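Cystathionine gamma-synthase (Xanthomonas oryzae pv. oryzae KACC 10331, PDB 6LD7) probably makes cystathionine in the methionine biosynthesis pathway, as a pyridoxal 5'-phosphate-dependent enzyme of the trans-sulfuration family. Local coordinates at residues V98-P101 and G102-L105; A355-A358 and E359-A362. The protein carries 1 engineered substitution. All coordinates share one frame; numbering follows the deposited sequence.

Interaction 1 (V98-P101 and G102-L105)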
ATOM      1  N   VAL C  98     -21.827 -21.304  14.751  1.00 31.93           N
ATOM      2  CA  VAL C  98     -23.096 -22.037  14.639  1.00 31.39           C
ATOM      3  C   VAL C  98     -23.055 -23.385  15.331  1.00 32.48           C
ATOM      4  O   VAL C  98     -24.116 -23.797  15.696  1.00 36.37           O
ATOM      5  CB  VAL C  98     -23.502 -22.189  13.173  1.00 32.73           C
ATOM      6  CG1 VAL C  98     -24.736 -22.990  13.033  1.00 36.03           C
ATOM      7  CG2 VAL C  98     -23.778 -20.846  12.588  1.00 34.63           C
ATOM      8  N   LEU C  99     -22.006 -24.157  15.247  1.00 29.47           N
ATOM      9  CA  LEU C  99     -22.020 -25.584  15.669  1.00 29.12           C
ATOM     10  C   LEU C  99     -21.362 -25.755  17.041  1.00 33.20           C
ATOM     11  O   LEU C  99     -20.554 -24.905  17.460  1.00 31.88           O
ATOM     12  CB  LEU C  99     -21.200 -26.394  14.669  1.00 30.08           C
ATOM     13  CG  LEU C  99     -21.683 -26.388  13.237  1.00 31.08           C
ATOM     14  CD1 LEU C  99     -20.770 -27.157  12.307  1.00 31.54           C
ATOM     15  CD2 LEU C  99     -23.036 -27.031  13.194  1.00 32.32           C
ATOM     16  N   GLN C 100     -21.650 -26.863  17.691  1.00 34.16           N
ATOM     17  CA  GLN C 100     -20.998 -27.363  18.929  1.00 37.06           C
ATOM     18  C   GLN C 100     -21.088 -28.890  18.960  1.00 40.28           C
ATOM     19  O   GLN C 100     -21.925 -29.463  18.213  1.00 35.27           O
ATOM     20  CB  GLN C 100     -21.719 -26.753  20.123  1.00 38.39           C
ATOM     21  CG  GLN C 100     -23.154 -27.211  20.270  1.00 43.82           C
ATOM     22  CD  GLN C 100     -23.743 -26.497  21.458  1.00 47.04           C
ATOM     23  OE1 GLN C 100     -23.220 -25.502  21.907  1.00 62.17           O
ATOM     24  NE2 GLN C 100     -24.791 -27.032  22.036  1.00 54.65           N
ATOM     25  N   PRO C 101     -20.293 -29.607  19.800  1.00 35.87           N
ATOM     26  CA  PRO C 101     -20.330 -31.078  19.821  1.00 37.81           C
ATOM     27  C   PRO C 101     -21.764 -31.549  20.012  1.00 31.06           C
ATOM     28  O   PRO C 101     -22.535 -30.904  20.702  1.00 35.43           O
ATOM     29  CB  PRO C 101     -19.369 -31.457  20.989  1.00 37.61           C
ATOM     30  CG  PRO C 101     -18.368 -30.308  20.868  1.00 38.13           C
ATOM     31  CD  PRO C 101     -19.275 -29.094  20.729  1.00 37.55           C
ATOM     32  N   GLY C 102     -22.089 -32.640  19.365  1.00 36.67           N
ATOM     33  CA  GLY C 102     -23.451 -33.192  19.274  1.00 36.95           C
ATOM     34  C   GLY C 102     -24.245 -32.642  18.090  1.00 40.03           C
ATOM     35  O   GLY C 102     -25.270 -33.225  17.776  1.00 39.88           O
ATOM     36  N   ASP C 103     -23.844 -31.529  17.470  1.00 36.74           N
ATOM     37  CA  ASP C 103     -24.546 -30.987  16.287  1.00 34.29           C
ATOM     38  C   ASP C 103     -23.983 -31.716  15.072  1.00 34.21           C
ATOM     39  O   ASP C 103     -22.822 -32.090  15.043  1.00 31.41           O
ATOM     40  CB  ASP C 103     -24.333 -29.504  16.021  1.00 35.92           C
ATOM     41  CG  ASP C 103     -24.968 -28.604  17.031  1.00 39.16           C
ATOM     42  OD1 ASP C 103     -25.793 -29.111  17.737  1.00 42.15           O
ATOM     43  OD2 ASP C 103     -24.601 -27.394  17.112  1.00 43.06           O
ATOM     44  N   THR C 104     -24.785 -31.741  14.019  1.00 34.37           N
ATOM     45  CA  THR C 104     -24.421 -32.346  12.740  1.00 34.54           C
ATOM     46  C   THR C 104     -24.471 -31.261  11.676  1.00 31.65           C
ATOM     47  O   THR C 104     -25.409 -30.448  11.649  1.00 29.87           O
ATOM     48  CB  THR C 104     -25.383 -33.528  12.455  1.00 36.16           C
ATOM     49  OG1 THR C 104     -25.082 -34.615  13.340  1.00 37.78           O
ATOM     50  CG2 THR C 104     -25.130 -34.073  11.086  1.00 38.50           C
ATOM     51  N   LEU C 105     -23.541 -31.360  10.768  1.00 32.23           N
ATOM     52  CA  LEU C 105     -23.421 -30.488   9.599  1.00 33.00           C
ATOM     53  C   LEU C 105     -23.609 -31.366   8.355  1.00 32.49           C
ATOM     54  O   LEU C 105     -22.926 -32.409   8.215  1.00 30.83           O
ATOM     55  CB  LEU C 105     -22.018 -29.871   9.579  1.00 31.56           C
ATOM     56  CG  LEU C 105     -21.619 -29.216   8.258  1.00 31.54           C
ATOM     57  CD1 LEU C 105     -22.415 -27.923   8.103  1.00 30.55           C
ATOM     58  CD2 LEU C 105     -20.105 -28.906   8.223  1.00 32.82           C
TER
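Asp103 turns its carboxylate back to the first residue of the turn that it closes and takes the backbone N-H of Gln100: N to OD2 is 3.1 Å, a bent bond that reaches OD2 from above the carboxylate plane. Asp103 CG lies beside its own backbone N (chi1 -69°), which swings OD2 that way. The type II beta turn, Gln100 to Asp103, is closed by Asp103 N giving to Gln100 O over 2.9 Å in the carbonyl plane. Pro101 and Gly102 suit its corners, proline with phi already fixed near -53° and glycine with the positive phi of 89° that it tolerates easily.

The closely packed part is the buried side, where helix 87-98 leads into strand 104-108 of the seven-stranded mixed sheet, as in fold-type I PLP enzymes. Leu99 CD1 lies 4.0 Å from Leu105 CB and CD2 against Asp103 CB, while Leu151 of the neighbouring parallel strand touches both leucines. The outer side is looser: exposed Gln100 brings its CG to 3.5 Å from Asp103 OD2. Lys125 of the second subunit bonds to Leu99 O and packs on Pro101. Asp103 thus grips Gln100 through both backbone and carboxylate, which implies a turn of well-defined shape.

Interaction 2 (A355-A358 and E359-A362)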
ATOM      1  N   ALA C 355      -4.524 -34.712  -4.836  1.00 45.41           N
ATOM      2  CA  ALA C 355      -4.389 -35.413  -3.517  1.00 52.95           C
ATOM      3  C   ALA C 355      -5.370 -36.600  -3.473  1.00 59.72           C
ATOM      4  O   ALA C 355      -5.084 -37.548  -2.751  1.00 64.08           O
ATOM      5  CB  ALA C 355      -4.629 -34.471  -2.351  1.00 49.03           C
ATOM      6  N   MET C 356      -6.444 -36.617  -4.283  1.00 57.51           N
ATOM      7  CA  MET C 356      -7.368 -37.781  -4.275  1.00 52.14           C
ATOM      8  C   MET C 356      -6.641 -38.949  -4.941  1.00 51.57           C
ATOM      9  O   MET C 356      -5.742 -38.677  -5.793  1.00 51.87           O
ATOM     10  CB  MET C 356      -8.642 -37.468  -5.058  1.00 53.41           C
ATOM     11  CG  MET C 356      -9.560 -36.500  -4.372  1.00 53.59           C
ATOM     12  SD  MET C 356     -10.935 -35.973  -5.481  1.00 58.31           S
ATOM     13  CE  MET C 356     -12.110 -37.296  -5.342  1.00 51.90           C
ATOM     14  N   THR C 357      -7.067 -40.186  -4.683  1.00 47.70           N
ATOM     15  CA  THR C 357      -6.678 -41.359  -5.511  1.00 46.99           C
ATOM     16  C   THR C 357      -7.389 -41.312  -6.872  1.00 46.89           C
ATOM     17  O   THR C 357      -8.391 -40.546  -7.011  1.00 47.47           O
ATOM     18  CB  THR C 357      -7.008 -42.673  -4.795  1.00 50.42           C
ATOM     19  OG1 THR C 357      -8.441 -42.773  -4.718  1.00 50.08           O
ATOM     20  CG2 THR C 357      -6.347 -42.757  -3.421  1.00 46.78           C
ATOM     21  N   ALA C 358      -6.921 -42.140  -7.799  1.00 43.03           N
ATOM     22  CA  ALA C 358      -7.417 -42.305  -9.165  1.00 49.55           C
ATOM     23  C   ALA C 358      -8.850 -42.826  -9.069  1.00 50.98           C
ATOM     24  O   ALA C 358      -9.737 -42.415  -9.888  1.00 47.41           O
ATOM     25  CB  ALA C 358      -6.530 -43.212  -9.972  1.00 45.10           C
ATOM     26  N   GLU C 359      -9.062 -43.628  -8.058  1.00 50.55           N
ATOM     27  CA  GLU C 359     -10.330 -44.349  -7.825  1.00 56.30           C
ATOM     28  C   GLU C 359     -11.370 -43.340  -7.290  1.00 49.57           C
ATOM     29  O   GLU C 359     -12.462 -43.331  -7.782  1.00 47.16           O
ATOM     30  CB  GLU C 359      -9.957 -45.518  -6.912  1.00 62.75           C
ATOM     31  CG  GLU C 359     -11.077 -46.486  -6.623  1.00 75.37           C
ATOM     32  CD  GLU C 359     -11.657 -46.434  -5.208  1.00 86.54           C
ATOM     33  OE1 GLU C 359     -12.233 -45.364  -4.832  1.00 89.40           O
ATOM     34  OE2 GLU C 359     -11.557 -47.474  -4.482  1.00 78.66           O
ATOM     35  N   ALA C 360     -11.028 -42.502  -6.311  1.00 44.60           N
ATOM     36  CA  ALA C 360     -11.871 -41.381  -5.846  1.00 46.57           C
ATOM     37  C   ALA C 360     -12.237 -40.414  -6.996  1.00 44.53           C
ATOM     38  O   ALA C 360     -13.357 -39.914  -7.004  1.00 48.18           O
ATOM     39  CB  ALA C 360     -11.177 -40.663  -4.725  1.00 45.19           C
ATOM     40  N   ARG C 361     -11.313 -40.141  -7.911  1.00 41.89           N
ATOM     41  CA  ARG C 361     -11.508 -39.184  -9.014  1.00 39.34           C
ATOM     42  C   ARG C 361     -12.509 -39.841  -9.958  1.00 38.85           C
ATOM     43  O   ARG C 361     -13.442 -39.155 -10.342  1.00 36.74           O
ATOM     44  CB  ARG C 361     -10.224 -38.790  -9.741  1.00 36.55           C
ATOM     45  CG  ARG C 361      -9.469 -37.662  -9.034  1.00 38.48           C
ATOM     46  CD  ARG C 361      -8.396 -36.964  -9.878  1.00 36.60           C
ATOM     47  NE  ARG C 361      -7.407 -37.905 -10.393  1.00 40.26           N
ATOM     48  CZ  ARG C 361      -6.324 -38.329  -9.684  1.00 47.02           C
ATOM     49  NH1 ARG C 361      -6.023 -37.883  -8.468  1.00 45.57           N
ATOM     50  NH2 ARG C 361      -5.528 -39.209 -10.223  1.00 49.30           N
ATOM     51  N   ALA C 362     -12.356 -41.122 -10.277  1.00 36.48           N
ATOM     52  CA  ALA C 362     -13.309 -41.788 -11.197  1.00 37.76           C
ATOM     53  C   ALA C 362     -14.692 -41.788 -10.509  1.00 35.20           C
ATOM     54  O   ALA C 362     -15.658 -41.540 -11.191  1.00 36.33           O
ATOM     55  CB  ALA C 362     -12.821 -43.170 -11.636  1.00 37.39           C
TER
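Thr357 OG1 receives the backbone N-H of Ala360 in a nearly straight bond, 3.1 Å long with an N-H...O angle of 172°. With chi1 at 67°, the hydroxyl oxygen sits between the backbone N and the carbonyl carbon of its own residue, which turns it toward the first turn of the helix, and it also lies 3.5 Å from Ala360 CB. Threonine suits this place because its short side chain can accept from an N-H that has no earlier helical carbonyl to meet.

Thr357 is thus the N-cap of helix 358-363, a short helix on the protein surface. Behind the cap the regular i to i+4 pattern starts at once, Arg361 N giving to Thr357 O and Ala362 N to Ala358 O. Ala360 presents its methyl to both Met356 CE and Thr357 OG1.

Arg361 has the longest side chain here. Its CB lies 3.7 Å from both Thr357 O and Ala358 O; CG stays near Thr357 O and comes 4.1 Å from Met356 CB. A bend at chi3 (-56°) then carries the guanidinium back over the start of the helix, where Thr357 O lies over one face, offset toward the rim. At the tip, NH2 approaches Ala358 CA. Arg361 NH1 comes within 2.8 Å of Met356 O, and it is hydrogen-bonded to His353 O in the preceding loop. Met356, flexible and apolar, crosses Arg361 obliquely and lays its CE 3.5 Å from Ala360 CB.

Interactions 1 and 2 both lie where a loop meets a regular element, one leading from a helix into a strand and the other from a loop into a helix. They do not touch: their centres are 29 Å apart and their nearest atoms about 18 Å. Interaction 1 borders the seven-stranded mixed sheet and meets a second subunit, whereas interaction 2 follows strand 344-346 of the five-stranded sheet and is touched by no other chain of the assembly. Their centres lie 23 and 24 Å from the centre of the chain. The predicted cofactor-bearing lysine, Lys209, is not modelled, and neither contact includes it.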